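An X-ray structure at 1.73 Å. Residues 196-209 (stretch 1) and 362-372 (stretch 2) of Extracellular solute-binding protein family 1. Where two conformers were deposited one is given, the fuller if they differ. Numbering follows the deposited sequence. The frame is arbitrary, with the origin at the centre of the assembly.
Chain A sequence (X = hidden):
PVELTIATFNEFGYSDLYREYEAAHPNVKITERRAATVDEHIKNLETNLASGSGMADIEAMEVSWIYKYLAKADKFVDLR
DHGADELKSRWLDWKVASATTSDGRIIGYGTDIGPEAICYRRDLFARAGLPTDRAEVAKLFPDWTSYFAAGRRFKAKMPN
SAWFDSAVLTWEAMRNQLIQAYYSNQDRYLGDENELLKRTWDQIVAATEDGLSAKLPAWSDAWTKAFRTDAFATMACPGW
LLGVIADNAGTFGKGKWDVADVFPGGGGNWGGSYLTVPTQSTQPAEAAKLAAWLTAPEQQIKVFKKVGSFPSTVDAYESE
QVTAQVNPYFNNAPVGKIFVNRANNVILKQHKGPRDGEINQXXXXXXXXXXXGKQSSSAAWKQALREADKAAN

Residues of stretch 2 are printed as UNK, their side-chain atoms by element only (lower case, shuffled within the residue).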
# COMPACT_ATOMS: atom_id res chain seq x y z
N LEU A 196 2.19 22.31 3.37
CA LEU A 196 2.68 21.08 3.98
C LEU A 196 3.26 20.14 2.94
O LEU A 196 4.23 19.42 3.21
CB LEU A 196 1.56 20.38 4.75
CG LEU A 196 1.88 20.22 6.23
CD1 LEU A 196 0.85 19.34 6.88
CD2 LEU A 196 3.28 19.67 6.44
N LEU A 197 2.69 20.13 1.74
CA LEU A 197 3.26 19.36 0.64
C LEU A 197 4.67 19.85 0.29
O LEU A 197 5.59 19.05 0.12
CB LEU A 197 2.33 19.47 -0.56
CG LEU A 197 2.42 18.50 -1.72
CD1 LEU A 197 2.11 17.08 -1.23
CD2 LEU A 197 1.43 18.95 -2.79
N LYS A 198 4.85 21.17 0.18
CA LYS A 198 6.18 21.71 -0.09
C LYS A 198 7.13 21.43 1.07
O LYS A 198 8.31 21.16 0.86
CB LYS A 198 6.10 23.21 -0.38
CG LYS A 198 7.45 23.90 -0.73
CD LYS A 198 8.21 23.14 -1.83
CE LYS A 198 9.19 24.03 -2.62
NZ LYS A 198 10.29 24.63 -1.81
N ARG A 199 6.62 21.46 2.31
CA ARG A 199 7.50 21.17 3.43
C ARG A 199 7.98 19.72 3.39
O ARG A 199 9.14 19.43 3.72
CB ARG A 199 6.81 21.49 4.76
CG ARG A 199 6.96 22.96 5.12
CD ARG A 199 6.60 23.25 6.56
NE ARG A 199 6.58 24.69 6.79
CZ ARG A 199 6.50 25.24 8.00
NH1 ARG A 199 6.46 24.47 9.08
NH2 ARG A 199 6.48 26.56 8.12
N THR A 200 7.09 18.80 3.01
CA THR A 200 7.48 17.41 2.80
C THR A 200 8.56 17.29 1.73
O THR A 200 9.58 16.63 1.93
CB THR A 200 6.25 16.59 2.40
OG1 THR A 200 5.27 16.67 3.45
CG2 THR A 200 6.61 15.14 2.14
N TRP A 201 8.32 17.93 0.59
CA TRP A 201 9.32 18.00 -0.48
C TRP A 201 10.65 18.52 0.06
O TRP A 201 11.71 17.91 -0.14
CB TRP A 201 8.79 18.90 -1.60
CG TRP A 201 9.76 19.23 -2.71
CD1 TRP A 201 10.70 20.23 -2.72
CD2 TRP A 201 9.83 18.61 -4.00
NE1 TRP A 201 11.37 20.25 -3.93
CE2 TRP A 201 10.85 19.26 -4.73
CE3 TRP A 201 9.13 17.55 -4.61
CZ2 TRP A 201 11.20 18.89 -6.04
CZ3 TRP A 201 9.48 17.18 -5.91
CH2 TRP A 201 10.50 17.85 -6.61
N ASP A 202 10.62 19.66 0.77
CA ASP A 202 11.86 20.26 1.24
C ASP A 202 12.63 19.32 2.16
O ASP A 202 13.86 19.22 2.08
CB ASP A 202 11.58 21.58 1.97
CG ASP A 202 11.21 22.69 1.02
OD1 ASP A 202 11.47 22.56 -0.19
OD2 ASP A 202 10.65 23.70 1.48
N GLN A 203 11.91 18.61 3.04
CA GLN A 203 12.59 17.74 4.00
C GLN A 203 13.24 16.54 3.31
O GLN A 203 14.35 16.14 3.69
CB GLN A 203 11.59 17.29 5.07
CG GLN A 203 12.22 16.59 6.25
CD GLN A 203 11.25 16.44 7.42
OE1 GLN A 203 10.03 16.42 7.23
NE2 GLN A 203 11.78 16.36 8.64
N ILE A 204 12.58 15.96 2.31
CA ILE A 204 13.19 14.85 1.58
C ILE A 204 14.35 15.35 0.72
O ILE A 204 15.39 14.69 0.63
CB ILE A 204 12.14 14.12 0.73
CG1 ILE A 204 11.07 13.57 1.65
CG2 ILE A 204 12.79 12.98 -0.07
CD1 ILE A 204 9.92 12.95 0.88
N VAL A 205 14.18 16.49 0.06
CA VAL A 205 15.28 17.05 -0.72
C VAL A 205 16.49 17.30 0.17
O VAL A 205 17.63 16.97 -0.19
CB VAL A 205 14.84 18.32 -1.46
CG1 VAL A 205 16.04 19.06 -2.02
CG2 VAL A 205 13.85 17.97 -2.58
N ALA A 206 16.26 17.85 1.36
CA ALA A 206 17.39 18.07 2.27
C ALA A 206 18.07 16.76 2.63
O ALA A 206 19.30 16.69 2.73
CB ALA A 206 16.92 18.82 3.52
N ALA A 207 17.28 15.69 2.82
CA ALA A 207 17.86 14.38 3.07
C ALA A 207 18.74 13.92 1.91
O ALA A 207 19.82 13.37 2.12
CB ALA A 207 16.76 13.36 3.35
N THR A 208 18.28 14.13 0.66
CA THR A 208 19.11 13.75 -0.48
C THR A 208 20.38 14.57 -0.52
O THR A 208 21.46 14.05 -0.85
CB THR A 208 18.34 13.89 -1.81
OG1 THR A 208 18.10 15.27 -2.11
CG2 THR A 208 17.03 13.11 -1.78
N GLU A 209 20.29 15.85 -0.19
CA GLU A 209 21.50 16.67 -0.14
C GLU A 209 22.45 16.21 0.95
O GLU A 209 23.66 16.44 0.86
CB GLU A 209 21.13 18.14 0.05
CG GLU A 209 20.41 18.73 -1.13
CD GLU A 209 19.84 20.10 -0.84
OE1 GLU A 209 19.81 20.49 0.35
OE2 GLU A 209 19.44 20.78 -1.81
N UNK A 362 3.57 13.19 -11.59
CA UNK A 362 4.42 14.31 -11.98
C UNK A 362 5.29 14.74 -10.80
O UNK A 362 6.46 15.10 -10.99
c UNK A 362 3.60 15.49 -12.56
c UNK A 362 2.45 14.99 -13.43
c UNK A 362 3.13 16.45 -11.50
N UNK A 363 4.77 14.65 -9.57
CA UNK A 363 5.59 15.00 -8.41
C UNK A 363 6.70 13.98 -8.19
O UNK A 363 7.84 14.36 -7.88
c UNK A 363 4.03 18.78 -6.41
c UNK A 363 4.02 16.45 -7.04
c UNK A 363 4.67 17.56 -6.52
c UNK A 363 4.73 15.13 -7.15
c UNK A 363 2.72 18.90 -6.84
c UNK A 363 2.71 16.58 -7.47
c UNK A 363 2.05 17.80 -7.37
N UNK A 364 6.41 12.69 -8.35
CA UNK A 364 7.45 11.70 -8.11
C UNK A 364 8.49 11.70 -9.22
O UNK A 364 9.68 11.47 -8.96
o UNK A 364 6.11 9.91 -9.08
c UNK A 364 5.96 10.25 -6.69
c UNK A 364 6.86 10.30 -7.92
N UNK A 365 8.07 11.96 -10.47
CA UNK A 365 9.05 12.11 -11.54
C UNK A 365 9.98 13.28 -11.24
O UNK A 365 11.21 13.16 -11.40
c UNK A 365 7.70 11.05 -13.44
c UNK A 365 6.89 11.27 -14.70
c UNK A 365 8.35 12.32 -12.89
o UNK A 365 6.79 12.43 -15.17
o UNK A 365 6.34 10.28 -15.23
N UNK A 366 9.42 14.39 -10.77
CA UNK A 366 10.25 15.55 -10.43
C UNK A 366 11.20 15.23 -9.29
O UNK A 366 12.38 15.58 -9.33
c UNK A 366 9.36 16.75 -10.09
N UNK A 367 10.70 14.56 -8.25
CA UNK A 367 11.56 14.24 -7.12
C UNK A 367 12.68 13.28 -7.53
O UNK A 367 13.81 13.41 -7.07
c UNK A 367 10.73 13.67 -5.97
c UNK A 367 10.55 12.88 -3.60
c UNK A 367 12.27 14.62 -4.21
c UNK A 367 11.51 13.38 -4.68
N UNK A 368 12.37 12.33 -8.42
CA UNK A 368 13.40 11.42 -8.91
C UNK A 368 14.49 12.18 -9.67
O UNK A 368 15.67 11.84 -9.57
c UNK A 368 12.78 10.34 -9.80
N UNK A 369 14.10 13.20 -10.44
CA UNK A 369 15.11 14.00 -11.14
C UNK A 369 16.03 14.71 -10.16
O UNK A 369 17.24 14.80 -10.39
c UNK A 369 11.11 16.29 -13.87
c UNK A 369 13.36 15.38 -14.36
n UNK A 369 10.37 17.27 -13.38
c UNK A 369 14.43 14.99 -12.09
c UNK A 369 13.77 14.34 -13.31
n UNK A 369 10.52 15.21 -14.39
n UNK A 369 12.44 16.39 -13.84
N UNK A 370 15.48 15.21 -9.05
CA UNK A 370 16.33 15.80 -8.01
C UNK A 370 17.23 14.74 -7.40
O UNK A 370 18.44 14.95 -7.24
c UNK A 370 16.37 17.02 -5.83
c UNK A 370 15.47 16.47 -6.93
c UNK A 370 14.62 17.58 -7.53
N UNK A 371 16.64 13.60 -7.03
CA UNK A 371 17.39 12.52 -6.39
C UNK A 371 18.57 12.09 -7.25
O UNK A 371 19.67 11.86 -6.74
c UNK A 371 16.94 10.38 -5.05
o UNK A 371 16.39 9.26 -5.00
c UNK A 371 16.44 11.35 -6.12
o UNK A 371 17.84 10.72 -4.25
N UNK A 372 18.36 12.01 -8.57
CA UNK A 372 19.37 11.54 -9.51
C UNK A 372 20.29 12.66 -10.00
O UNK A 372 21.18 12.40 -10.82
o UNK A 372 16.07 8.24 -11.12
c UNK A 372 16.82 9.21 -11.37
c UNK A 372 18.68 10.86 -10.70
o UNK A 372 16.77 9.83 -12.46
c UNK A 372 17.82 9.66 -10.30

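Position 362 carries three side-chain carbons, the first bearing the other two, and none comes within reach of stretch 1: a beta-branched V362. Position 363 has one carbon followed by a six-carbon ring with no heteroatom, and the ring meets L197, so it is F363. Its CZ lies 4.3 Å from L197 CD2, which starts the contact with an aromatic against an aliphatic. Position 364 has one carbon carrying an oxygen and a second carbon; its CA-to-CB bond points away from stretch 1, and the branching gives T364. At 365 three carbons run in a chain and the third holds two oxygens, a carboxylate that touches nothing on stretch 1: E365.

Position 366 has a single side-chain carbon, which meets W201, hence A366. That small group matters, because W201 CH2 approaches to 3.8 Å from A366 CB, and the edge of the indole comes right down to the backbone, with W201 CH2 also 3.8 Å from A366 C. Position 367 shows four carbons forked at the second, with CB 3.7 Å from W201 CZ3; this is L367. Its CD1 lies over one face of the indole and is 4.0 Å from V205 CG2, while its CD2 is 4.2 Å from I204 CG2, so the fork spreads between neighbours.

Position 368 again has one carbon, but pointing away from stretch 1: A368. At 369 three carbons lead to a nitrogen and then a carbon holding two more nitrogens, a guanidinium hydrogen-bonded elsewhere in the structure, so R369. Position 370 has one carbon carrying two, directed toward stretch 1, where the methyls meet W201 and V205: V370. Its CG2 is 4.0 Å from W201 CZ2 and its CG1 4.2 Å from V205 CG2. Position 371 has two carbons, the second carrying two oxygens, one of which nears T208: D371. Its OD1 comes 3.5 Å from T208 CG2, a packing contact, since T208 CG2 is a methyl carbon; both carboxylate oxygens are hydrogen-bonded elsewhere in the structure. Position 372 has three carbons ending in two oxygens, and none of them reaches stretch 1: E372.

The rule here is a knob into a hole. The helices run nearly parallel, their directions 24° apart and their axes 10.4 Å apart at closest, and W201 fills the space among F363, A366, L367 and V370. No hydrogen bond crosses between the stretches; polar groups at the contact find partners within their own helix, as when T208 OG1 donates to V205 O at 2.6 Å, or elsewhere in the structure. Shape and apolar packing carry the interface, with a large ring admitted beside a small alanine, L367 over one face and V370 close by.

Stretch 2, residues 362-372: VFTEALARVDE
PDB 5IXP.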